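Local coordinates for H127A/Y244A mutant of alginate lyase AlyC3 in complex with dimannuronate (Psychromonas sp., PDB 7C8F), which probably cleaves alginate by beta-elimination as a family 7 polysaccharide lyase, and is seen here as an engineered double mutant holding dimannuronate, at residues 98-103 with 255-260; 203-208 with 216-221; 15-20 with 63-68; 22-27 with 78-83. All coordinates share one frame; numbering follows the deposited sequence.

Contact 1 of 4, residues 98-103 with 255-260; sequences SAEVEI and FNKLEY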
# COMPACT_ATOMS: atom_id res chain seq x y z
N SER B 98 -23.10 -13.36 1.99
CA SER B 98 -24.16 -13.95 1.20
C SER B 98 -25.45 -13.24 1.43
O SER B 98 -25.85 -13.08 2.53
CB SER B 98 -24.34 -15.41 1.56
OG SER B 98 -23.18 -16.14 1.42
N ALA B 99 -26.10 -12.85 0.35
CA ALA B 99 -27.34 -12.16 0.44
C ALA B 99 -28.35 -12.59 -0.62
O ALA B 99 -27.99 -13.10 -1.61
CB ALA B 99 -27.08 -10.68 0.30
N GLU B 100 -29.61 -12.35 -0.33
CA GLU B 100 -30.70 -12.50 -1.29
C GLU B 100 -31.42 -11.17 -1.19
O GLU B 100 -31.88 -10.82 -0.17
CB GLU B 100 -31.61 -13.67 -1.04
CG GLU B 100 -30.92 -14.98 -1.25
CD GLU B 100 -31.75 -16.18 -0.88
OE1 GLU B 100 -32.86 -15.97 -0.39
OE2 GLU B 100 -31.26 -17.28 -1.10
N VAL B 101 -31.47 -10.42 -2.27
CA VAL B 101 -31.98 -9.09 -2.28
C VAL B 101 -32.96 -8.76 -3.39
O VAL B 101 -32.83 -9.22 -4.48
CB VAL B 101 -30.79 -8.13 -2.53
CG1 VAL B 101 -31.19 -6.69 -2.33
CG2 VAL B 101 -29.62 -8.47 -1.65
N GLU B 102 -33.91 -7.90 -3.06
CA GLU B 102 -34.86 -7.32 -3.97
C GLU B 102 -34.87 -5.82 -3.78
O GLU B 102 -35.06 -5.35 -2.71
CB GLU B 102 -36.26 -7.87 -3.75
CG GLU B 102 -37.28 -7.33 -4.74
CD GLU B 102 -38.66 -7.90 -4.54
OE1 GLU B 102 -38.84 -8.78 -3.72
OE2 GLU B 102 -39.56 -7.44 -5.22
N ILE B 103 -34.65 -5.07 -4.83
CA ILE B 103 -34.73 -3.62 -4.78
C ILE B 103 -36.15 -3.21 -5.17
O ILE B 103 -36.66 -3.64 -6.21
CB ILE B 103 -33.70 -2.98 -5.73
CG1 ILE B 103 -32.29 -3.54 -5.46
CG2 ILE B 103 -33.71 -1.46 -5.60
CD1 ILE B 103 -31.76 -3.22 -4.08
N PHE B 255 -33.92 -7.72 2.09
CA PHE B 255 -32.98 -8.83 2.15
C PHE B 255 -33.69 -10.04 2.76
O PHE B 255 -33.94 -10.08 3.97
CB PHE B 255 -31.78 -8.48 3.03
CG PHE B 255 -30.76 -7.56 2.38
CD1 PHE B 255 -31.04 -6.22 2.15
CD2 PHE B 255 -29.50 -8.04 2.07
CE1 PHE B 255 -30.08 -5.38 1.57
CE2 PHE B 255 -28.53 -7.19 1.50
CZ PHE B 255 -28.83 -5.87 1.25
N ASN B 256 -34.00 -11.04 1.93
CA ASN B 256 -34.52 -12.29 2.46
C ASN B 256 -33.44 -13.08 3.20
O ASN B 256 -33.76 -13.91 4.05
CB ASN B 256 -35.11 -13.11 1.31
CG ASN B 256 -35.66 -14.45 1.75
OD1 ASN B 256 -36.66 -14.52 2.47
ND2 ASN B 256 -35.03 -15.53 1.29
N LYS B 257 -32.17 -12.80 2.90
CA LYS B 257 -31.05 -13.51 3.49
C LYS B 257 -29.90 -12.54 3.61
O LYS B 257 -29.66 -11.73 2.70
CB LYS B 257 -30.64 -14.69 2.60
CG LYS B 257 -29.32 -15.35 2.99
CD LYS B 257 -29.07 -16.60 2.14
CE LYS B 257 -27.74 -17.26 2.48
NZ LYS B 257 -27.53 -18.51 1.71
N LEU B 258 -29.20 -12.59 4.74
CA LEU B 258 -27.96 -11.84 4.90
C LEU B 258 -27.09 -12.61 5.87
O LEU B 258 -27.46 -12.76 7.05
CB LEU B 258 -28.22 -10.42 5.38
CG LEU B 258 -26.96 -9.55 5.50
CD1 LEU B 258 -26.22 -9.39 4.16
CD2 LEU B 258 -27.32 -8.20 6.06
N GLU B 259 -25.96 -13.09 5.39
CA GLU B 259 -25.05 -13.92 6.16
C GLU B 259 -23.62 -13.49 5.93
O GLU B 259 -23.26 -13.00 4.85
CB GLU B 259 -25.18 -15.39 5.77
CG GLU B 259 -26.57 -15.97 6.07
CD GLU B 259 -26.75 -17.37 5.54
OE1 GLU B 259 -25.79 -17.93 4.97
OE2 GLU B 259 -27.86 -17.91 5.69
N TYR B 260 -22.79 -13.74 6.94
CA TYR B 260 -21.35 -13.51 6.91
C TYR B 260 -20.63 -14.71 7.48
O TYR B 260 -21.01 -15.21 8.48
CB TYR B 260 -20.93 -12.28 7.72
CG TYR B 260 -19.44 -12.18 8.02
CD1 TYR B 260 -18.55 -11.90 7.03
CD2 TYR B 260 -18.97 -12.32 9.29
CE1 TYR B 260 -17.21 -11.81 7.30
CE2 TYR B 260 -17.63 -12.24 9.56
CZ TYR B 260 -16.77 -11.97 8.56
OH TYR B 260 -15.47 -11.87 8.83
O HOH W 1 -28.64 -17.72 -1.25
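Glu100 and Lys257 sit opposite each other as a hydrogen-bonded antiparallel pair in one sheet of the jelly-roll beta sandwich of family 7 alginate lyases. Glu100 N donates to Lys257 O at 3.1 Å, and on the same face of the sheet their side chains cross, with Glu100 CG 3.9 Å from Lys257 CB. The extended Glu100 chain carries its carboxylate to Asn256: Glu100 OE1 accepts from Asn256 ND2 at 2.8 Å, the two flat groups lying only 12° from coplanar. Glu100 OE2 accepts a hydrogen bond from a water that in turn accepts from Lys257 NZ, so a water bridges the opposite charges, Glu100 OE2 and Lys257 NZ being 4.8 Å apart. An alanine in place of Glu100 would probably leave the Asn256 amide without its acceptor and set it free to turn. Ser98 is tied by backbone bonds in both directions, Ser98 N to Glu259 O and Glu259 N to Ser98 O, each 2.9 Å, while its OG bonds to Asp206 on the next strand. Between Glu100 and Val101 the register slips by one residue, a beta bulge that puts Val101 beside Phe255. Ala99, Val101, Phe255 and Leu258 make up the other face, where Ala99, Val101 and Phe255 pack on strand 119-129. Here Val101 CG2 rests over one face of the Phe255 ring, 3.9 Å from its centroid and displaced toward the rim.

Contact 2 of 4, residues 203-208 with 216-221; sequences TAFDIT and IDVDGK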
# COMPACT_ATOMS: atom_id res chain seq x y z
N THR B 203 -32.78 -11.80 -5.72
CA THR B 203 -31.62 -12.29 -6.44
C THR B 203 -30.54 -12.61 -5.40
O THR B 203 -30.30 -11.81 -4.49
CB THR B 203 -31.11 -11.23 -7.42
OG1 THR B 203 -32.13 -10.96 -8.39
CG2 THR B 203 -29.85 -11.70 -8.14
N ALA B 204 -29.90 -13.76 -5.55
CA ALA B 204 -28.87 -14.20 -4.62
C ALA B 204 -27.51 -13.68 -5.06
O ALA B 204 -27.13 -13.81 -6.23
CB ALA B 204 -28.83 -15.73 -4.55
N PHE B 205 -26.76 -13.14 -4.11
CA PHE B 205 -25.38 -12.71 -4.34
C PHE B 205 -24.48 -13.35 -3.29
O PHE B 205 -24.78 -13.27 -2.09
CB PHE B 205 -25.24 -11.19 -4.23
CG PHE B 205 -26.07 -10.43 -5.23
CD1 PHE B 205 -27.38 -10.10 -4.93
CD2 PHE B 205 -25.53 -10.05 -6.46
CE1 PHE B 205 -28.16 -9.41 -5.84
CE2 PHE B 205 -26.32 -9.36 -7.37
CZ PHE B 205 -27.64 -9.04 -7.05
N ASP B 206 -23.39 -13.96 -3.73
CA ASP B 206 -22.38 -14.50 -2.82
C ASP B 206 -21.04 -13.90 -3.19
O ASP B 206 -20.57 -14.08 -4.32
CB ASP B 206 -22.33 -16.03 -2.87
CG ASP B 206 -23.66 -16.68 -2.54
OD1 ASP B 206 -24.13 -16.49 -1.40
OD2 ASP B 206 -24.22 -17.38 -3.40
N ILE B 207 -20.44 -13.16 -2.26
CA ILE B 207 -19.18 -12.46 -2.47
C ILE B 207 -18.14 -13.11 -1.59
O ILE B 207 -18.28 -13.12 -0.36
CB ILE B 207 -19.31 -10.97 -2.13
CG1 ILE B 207 -20.42 -10.30 -2.94
CG2 ILE B 207 -17.94 -10.28 -2.32
CD1 ILE B 207 -20.78 -8.92 -2.45
N THR B 208 -17.07 -13.63 -2.19
CA THR B 208 -15.97 -14.20 -1.43
C THR B 208 -14.69 -13.42 -1.71
O THR B 208 -14.30 -13.25 -2.87
CB THR B 208 -15.75 -15.68 -1.77
OG1 THR B 208 -16.96 -16.40 -1.52
CG2 THR B 208 -14.63 -16.27 -0.88
N ILE B 216 -17.67 -13.35 -7.24
CA ILE B 216 -19.09 -13.04 -7.09
C ILE B 216 -19.90 -14.10 -7.84
O ILE B 216 -19.70 -14.30 -9.04
CB ILE B 216 -19.45 -11.64 -7.61
CG1 ILE B 216 -18.55 -10.59 -6.95
CG2 ILE B 216 -20.93 -11.32 -7.34
CD1 ILE B 216 -18.80 -9.19 -7.43
N ASP B 217 -20.81 -14.74 -7.12
CA ASP B 217 -21.82 -15.63 -7.71
C ASP B 217 -23.18 -14.94 -7.64
O ASP B 217 -23.52 -14.31 -6.64
CB ASP B 217 -21.93 -16.95 -6.94
CG ASP B 217 -20.62 -17.70 -6.87
OD1 ASP B 217 -19.83 -17.65 -7.83
OD2 ASP B 217 -20.38 -18.35 -5.82
N VAL B 218 -23.96 -15.08 -8.71
CA VAL B 218 -25.29 -14.50 -8.80
C VAL B 218 -26.26 -15.63 -9.12
O VAL B 218 -26.08 -16.34 -10.11
CB VAL B 218 -25.35 -13.39 -9.86
CG1 VAL B 218 -26.75 -12.77 -9.93
CG2 VAL B 218 -24.28 -12.32 -9.57
N ASP B 219 -27.25 -15.81 -8.25
CA ASP B 219 -28.18 -16.93 -8.37
C ASP B 219 -27.45 -18.25 -8.58
O ASP B 219 -27.84 -19.09 -9.39
CB ASP B 219 -29.22 -16.68 -9.46
CG ASP B 219 -30.18 -15.56 -9.11
OD1 ASP B 219 -30.48 -15.38 -7.91
OD2 ASP B 219 -30.64 -14.87 -10.05
N GLY B 220 -26.35 -18.42 -7.84
CA GLY B 220 -25.59 -19.65 -7.86
C GLY B 220 -24.57 -19.79 -8.97
O GLY B 220 -23.83 -20.78 -8.99
N LYS B 221 -24.51 -18.83 -9.89
CA LYS B 221 -23.61 -18.90 -11.04
C LYS B 221 -22.42 -17.97 -10.84
O LYS B 221 -22.61 -16.78 -10.54
CB LYS B 221 -24.36 -18.53 -12.32
CG LYS B 221 -23.51 -18.57 -13.57
CD LYS B 221 -24.35 -18.43 -14.83
CE LYS B 221 -23.48 -18.22 -16.05
NZ LYS B 221 -22.39 -19.23 -16.15
O HOH W 2 -32.69 -13.28 -9.82
O HOH W 3 -25.39 -16.61 -5.73
O HOH W 4 -18.71 -16.20 -3.64
O HOH W 5 -23.15 -19.74 -4.97
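Asp206 and Asp217 form a hydrogen-bonded antiparallel pair in the beta hairpin of strands 203-210 and 213-218, within one antiparallel sheet of the sandwich. Backbone bonds run both ways between them, Asp206 N to Asp217 O and Asp217 N to Asp206 O, each 2.9 Å. Two residues along, the ladder is finished partly by a side chain: Asp219 N donates to Ala204 O at 2.8 Å, but Ala204 N gives its hydrogen to Asp219 OD1, at 2.9 Å and almost straight (175°). That N-H comes from above the carboxylate plane, 36° out of it. Asp219 can do this because the chain leaves the strand here, entering a type I' turn from Val218 to Lys221 that leads into the next strand.

Apolar contacts occupy the face shared by Phe205, Val218, Ile207 and Ile216. Val218 spreads its two methyls, CG1 against Thr203 CG2 at 3.7 Å and CG2 against Phe205 CD2 at 4.0 Å. The Phe205 ring goes on to meet Phe158 and Phe122 edge-to-face in the interior.

Charge and water dominate the Asp206 and Asp217 face. Asp206 OD1 is bonded to Ser98, and Asp217 OD1 forms a salt bridge with Arg222. A single water donates to both Asp206 OD2 and Asp217 OD2. Where the chain enters the type I' turn, another water donates to Thr203 OG1 and, at 2.6 Å, to Asp219 OD2.

Contact 3 of 4, residues 15-20 with 63-68; sequences ANYTQF and KSEALV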
# COMPACT_ATOMS: atom_id res chain seq x y z
N ALA B 15 -32.96 -8.14 15.42
CA ALA B 15 -32.32 -9.06 16.35
C ALA B 15 -33.23 -10.20 16.80
O ALA B 15 -32.73 -11.17 17.38
CB ALA B 15 -31.77 -8.30 17.55
N ASN B 16 -34.52 -10.14 16.52
CA ASN B 16 -35.44 -11.21 16.89
C ASN B 16 -35.57 -12.29 15.83
O ASN B 16 -36.36 -13.22 16.01
CB ASN B 16 -36.83 -10.64 17.22
CG ASN B 16 -36.90 -10.04 18.60
OD1 ASN B 16 -36.11 -10.39 19.48
ND2 ASN B 16 -37.84 -9.13 18.81
N TYR B 17 -34.83 -12.20 14.73
CA TYR B 17 -34.96 -13.16 13.63
C TYR B 17 -33.69 -13.97 13.50
O TYR B 17 -32.62 -13.41 13.23
CB TYR B 17 -35.35 -12.45 12.33
CG TYR B 17 -36.76 -11.92 12.43
CD1 TYR B 17 -37.03 -10.70 13.04
CD2 TYR B 17 -37.84 -12.67 11.97
CE1 TYR B 17 -38.33 -10.23 13.16
CE2 TYR B 17 -39.14 -12.20 12.09
CZ TYR B 17 -39.37 -10.98 12.68
OH TYR B 17 -40.66 -10.51 12.80
N THR B 18 -33.80 -15.28 13.71
CA THR B 18 -32.62 -16.13 13.80
C THR B 18 -31.78 -16.06 12.53
O THR B 18 -30.55 -16.20 12.61
CB THR B 18 -33.01 -17.58 14.09
OG1 THR B 18 -34.00 -18.03 13.16
CG2 THR B 18 -33.54 -17.72 15.51
N GLN B 19 -32.40 -15.87 11.37
CA GLN B 19 -31.65 -15.91 10.12
C GLN B 19 -30.71 -14.72 9.99
O GLN B 19 -29.75 -14.80 9.21
CB GLN B 19 -32.57 -16.03 8.91
CG GLN B 19 -33.51 -14.86 8.68
CD GLN B 19 -34.88 -15.10 9.31
OE1 GLN B 19 -34.98 -15.49 10.48
NE2 GLN B 19 -35.94 -14.85 8.54
N PHE B 20 -30.96 -13.64 10.73
CA PHE B 20 -30.09 -12.46 10.71
C PHE B 20 -29.24 -12.30 11.96
O PHE B 20 -28.34 -11.45 11.98
CB PHE B 20 -30.92 -11.19 10.51
CG PHE B 20 -31.84 -11.25 9.31
CD1 PHE B 20 -31.33 -11.41 8.03
CD2 PHE B 20 -33.22 -11.15 9.47
CE1 PHE B 20 -32.17 -11.48 6.94
CE2 PHE B 20 -34.06 -11.23 8.38
CZ PHE B 20 -33.54 -11.39 7.10
N LYS B 63 -44.39 -10.05 7.91
CA LYS B 63 -45.04 -11.02 7.04
C LYS B 63 -44.03 -11.76 6.17
O LYS B 63 -44.07 -13.00 6.08
CB LYS B 63 -46.10 -10.33 6.18
CG LYS B 63 -46.93 -11.29 5.34
CD LYS B 63 -48.41 -11.06 5.56
CE LYS B 63 -49.24 -12.00 4.70
NZ LYS B 63 -48.90 -11.84 3.26
N SER B 64 -43.11 -11.04 5.52
CA SER B 64 -42.14 -11.66 4.64
C SER B 64 -40.87 -12.09 5.35
O SER B 64 -40.13 -12.93 4.82
CB SER B 64 -41.76 -10.69 3.51
OG SER B 64 -41.05 -9.57 4.02
N GLU B 65 -40.62 -11.56 6.55
CA GLU B 65 -39.36 -11.74 7.28
C GLU B 65 -38.16 -11.20 6.51
O GLU B 65 -37.03 -11.65 6.75
CB GLU B 65 -39.13 -13.18 7.74
CG GLU B 65 -40.26 -13.72 8.64
CD GLU B 65 -39.86 -14.91 9.49
OE1 GLU B 65 -38.68 -15.32 9.45
OE2 GLU B 65 -40.73 -15.44 10.21
N ALA B 66 -38.37 -10.27 5.59
CA ALA B 66 -37.24 -9.64 4.93
C ALA B 66 -36.66 -8.56 5.84
O ALA B 66 -37.39 -7.83 6.51
CB ALA B 66 -37.67 -9.00 3.61
N LEU B 67 -35.33 -8.46 5.85
CA LEU B 67 -34.65 -7.35 6.49
C LEU B 67 -34.70 -6.16 5.53
O LEU B 67 -34.18 -6.24 4.41
CB LEU B 67 -33.22 -7.74 6.82
CG LEU B 67 -32.36 -6.67 7.49
CD1 LEU B 67 -33.01 -6.18 8.80
CD2 LEU B 67 -30.95 -7.20 7.75
N VAL B 68 -35.33 -5.07 5.96
CA VAL B 68 -35.61 -3.93 5.11
C VAL B 68 -34.69 -2.78 5.46
O VAL B 68 -34.59 -2.39 6.63
CB VAL B 68 -37.08 -3.49 5.24
CG1 VAL B 68 -37.34 -2.26 4.37
CG2 VAL B 68 -37.99 -4.65 4.87
O HOH W 6 -35.98 -13.87 5.81
O HOH W 7 -37.03 -16.79 11.52
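Gln19 reaches Glu65 by a folded route: its CG sits in the crowded position between the backbone N and the carbonyl carbon (chi1 64°), and the bend at chi2 (-94°) swings CD away from an extended course. Glu65 comes from the other side with CG anti to its carbonyl carbon and the chain straight beyond it. The two side chains meet at about a right angle, where Gln19 NE2 donates to Glu65 OE1 at 2.9 Å in a nearly straight bond, lying in the amide plane and using the anti lone pair of the oxygen. A water donates to both Gln19 OE1 and Glu65 OE1, so Glu65 OE1 receives two hydrogens. A second water accepts from Gln19 NE2 at 2.9 Å and donates to Glu65 O. The Tyr17 ring turns its edge to the carboxylate, CD2 lying 3.8 Å from Glu65 OE1.

Deeper in, the Phe20 ring is sandwiched. Gln19 CG stands over the centre of one face, and Leu67 CB covers the opposite face, 3.9 Å from the centroid. Glu65 O lies at the ring edge in its plane, 3.4 Å from Phe20 CE2. Leu67 belongs to strand 67-72, so the contact lays the start of helix 18-25 and the turn before it against the sheet. An alanine at Glu65 would probably leave the Gln19 amide without its protein acceptor here and open a gap beside the Tyr17 ring edge. Glu65 OE1 thus meets the Gln19 N-H, a water and the edge of the Tyr17 ring, and the two donors would probably favour the ionised carboxylate.

Contact 4 of 4, residues 22-27 with 78-83; sequences HVLTES and NEVRVH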
# COMPACT_ATOMS: atom_id res chain seq x y z
N HIS B 22 -26.74 -13.85 13.41
CA HIS B 22 -25.29 -13.96 13.40
C HIS B 22 -24.63 -12.76 12.72
O HIS B 22 -23.69 -12.18 13.26
CB HIS B 22 -24.82 -15.28 12.77
CG HIS B 22 -23.34 -15.39 12.67
ND1 HIS B 22 -22.65 -15.18 11.50
CD2 HIS B 22 -22.40 -15.65 13.61
CE1 HIS B 22 -21.35 -15.33 11.71
NE2 HIS B 22 -21.18 -15.63 12.99
N VAL B 23 -25.10 -12.38 11.53
CA VAL B 23 -24.46 -11.24 10.88
C VAL B 23 -24.59 -9.99 11.74
O VAL B 23 -23.67 -9.17 11.81
CB VAL B 23 -24.98 -11.02 9.44
CG1 VAL B 23 -26.43 -10.55 9.43
CG2 VAL B 23 -24.07 -10.02 8.70
N LEU B 24 -25.72 -9.83 12.43
CA LEU B 24 -25.87 -8.66 13.28
C LEU B 24 -24.84 -8.66 14.42
O LEU B 24 -24.25 -7.62 14.72
CB LEU B 24 -27.30 -8.56 13.82
CG LEU B 24 -28.34 -8.38 12.70
CD1 LEU B 24 -29.74 -8.33 13.35
CD2 LEU B 24 -28.08 -7.12 11.92
N THR B 25 -24.58 -9.79 15.05
CA THR B 25 -23.59 -9.81 16.14
C THR B 25 -22.19 -9.51 15.68
O THR B 25 -21.37 -9.13 16.42
CB THR B 25 -23.55 -11.15 16.89
OG1 THR B 25 -23.21 -12.22 16.02
CG2 THR B 25 -24.87 -11.43 17.55
N GLU B 26 -21.97 -9.67 14.40
CA GLU B 26 -20.67 -9.42 13.79
C GLU B 26 -20.52 -8.03 13.21
O GLU B 26 -19.53 -7.71 12.63
CB GLU B 26 -20.46 -10.43 12.66
CG GLU B 26 -20.27 -11.89 13.10
CD GLU B 26 -18.92 -12.12 13.72
OE1 GLU B 26 -17.94 -11.72 13.13
OE2 GLU B 26 -18.84 -12.69 14.80
N SER B 27 -21.53 -7.21 13.40
CA SER B 27 -21.58 -5.90 12.80
C SER B 27 -22.06 -4.76 13.66
O SER B 27 -22.40 -4.93 14.79
CB SER B 27 -22.57 -5.94 11.61
OG SER B 27 -22.37 -7.01 10.75
N ASN B 78 -27.54 3.64 4.74
CA ASN B 78 -28.13 2.85 5.82
C ASN B 78 -27.61 1.43 5.64
O ASN B 78 -28.11 0.69 4.78
CB ASN B 78 -29.65 2.92 5.73
CG ASN B 78 -30.33 2.03 6.75
OD1 ASN B 78 -29.68 1.46 7.62
ND2 ASN B 78 -31.65 1.91 6.64
N GLU B 79 -26.59 1.06 6.41
CA GLU B 79 -25.86 -0.16 6.13
C GLU B 79 -25.44 -0.86 7.41
O GLU B 79 -25.06 -0.22 8.39
CB GLU B 79 -24.56 0.14 5.36
CG GLU B 79 -24.79 0.69 3.95
CD GLU B 79 -23.55 1.32 3.37
OE1 GLU B 79 -22.87 2.11 4.07
OE2 GLU B 79 -23.25 1.03 2.19
N VAL B 80 -25.49 -2.19 7.37
CA VAL B 80 -24.80 -3.01 8.36
C VAL B 80 -23.35 -3.14 7.92
O VAL B 80 -23.07 -3.47 6.76
CB VAL B 80 -25.48 -4.38 8.48
CG1 VAL B 80 -24.57 -5.38 9.15
CG2 VAL B 80 -26.80 -4.27 9.25
N ARG B 81 -22.42 -2.86 8.84
CA ARG B 81 -20.98 -2.85 8.58
C ARG B 81 -20.38 -3.99 9.39
O ARG B 81 -20.36 -3.93 10.62
CB ARG B 81 -20.38 -1.49 8.95
CG ARG B 81 -18.91 -1.28 8.55
CD ARG B 81 -17.92 -1.81 9.60
NE ARG B 81 -16.62 -1.14 9.48
CZ ARG B 81 -15.43 -1.74 9.44
NH1 ARG B 81 -14.32 -0.99 9.35
NH2 ARG B 81 -15.32 -3.06 9.52
N VAL B 82 -19.94 -5.04 8.71
CA VAL B 82 -19.34 -6.19 9.39
C VAL B 82 -17.99 -5.76 9.96
O VAL B 82 -17.16 -5.17 9.26
CB VAL B 82 -19.23 -7.38 8.43
CG1 VAL B 82 -18.64 -8.60 9.14
CG2 VAL B 82 -20.60 -7.73 7.82
N HIS B 83 -17.76 -6.07 11.24
CA HIS B 83 -16.64 -5.47 11.97
C HIS B 83 -15.26 -5.94 11.51
O HIS B 83 -14.30 -5.18 11.63
CB HIS B 83 -16.80 -5.73 13.46
CG HIS B 83 -17.72 -4.77 14.12
ND1 HIS B 83 -18.69 -5.16 15.03
CD2 HIS B 83 -17.81 -3.42 14.03
CE1 HIS B 83 -19.33 -4.09 15.47
NE2 HIS B 83 -18.81 -3.02 14.88
O HOH W 8 -19.09 -7.53 16.26
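Glu26 O accepts from His83 N at 2.8 Å, in its carbonyl plane and close to straight (173°), and this backbone bond joins the residue after helix 18-25 to the end of strand 77-82. Val82 CA also approaches the same oxygen, at 3.6 Å, as a weaker C-H contact. One residue after the helix the chain becomes strand 27-31, and Ser27 pairs with Val82 as an antiparallel non-hydrogen-bonded pair whose CA atoms are only 4.1 Å apart. Ser27 OG lies beside its own backbone N (chi1 -48°) and donates back to Val23 O at 2.7 Å. That bond gives Val23 O a second partner beside the weak bond from Glu26 N, while the hydroxyl oxygen also rests 3.5 Å from Val82 CG2.

The His83 ring lies with one face over Ser27 CA, its CE1 3.3 Å from Ser27 O. Its two nitrogens have separate partners: ND1 is bonded to a water that donates to Thr25 O, and NE2 to Glu28. Among the apolar groups Val23 CG2 meets Val82 CG2 at 4.2 Å, and both valines also pack on Tyr260 of strand 250-264, Val82 through CG1; Leu24 crosses Val80 at about a right angle. Arg81 points the other way, makes a cation-pi contact with Tyr237 and binds a malonate ion, probably from the crystallisation liquor; a bound mannuronate is about 10 Å from its side chain.

The serine hydroxyl and the His83 N-H are thus both paired with carbonyls at the helix end, which helps satisfy these polar groups where helix passes into strand in a buried, valine-lined junction.

Contacts 1 and 2 are neighbours in one sheet: strands 93-103 and 203-210 lie side by side, and Ala99 O and Val101 O probably accept from Phe205 N and Thr203 N. Each is half and half, with an apolar face turned inward and a polar, watered face outward. Contact 3 continues that sheet on its other flank, where Leu67 O pairs with Phe255 N, but it lies farther from the centre and relies on side-chain bonds and water. Contact 4 is the more fully buried one and joins helix 18-25 to the opposing sheet. Contacts 3 and 4 share that helix, and Tyr260 packing on Val82 brings contact 4 against contact 1.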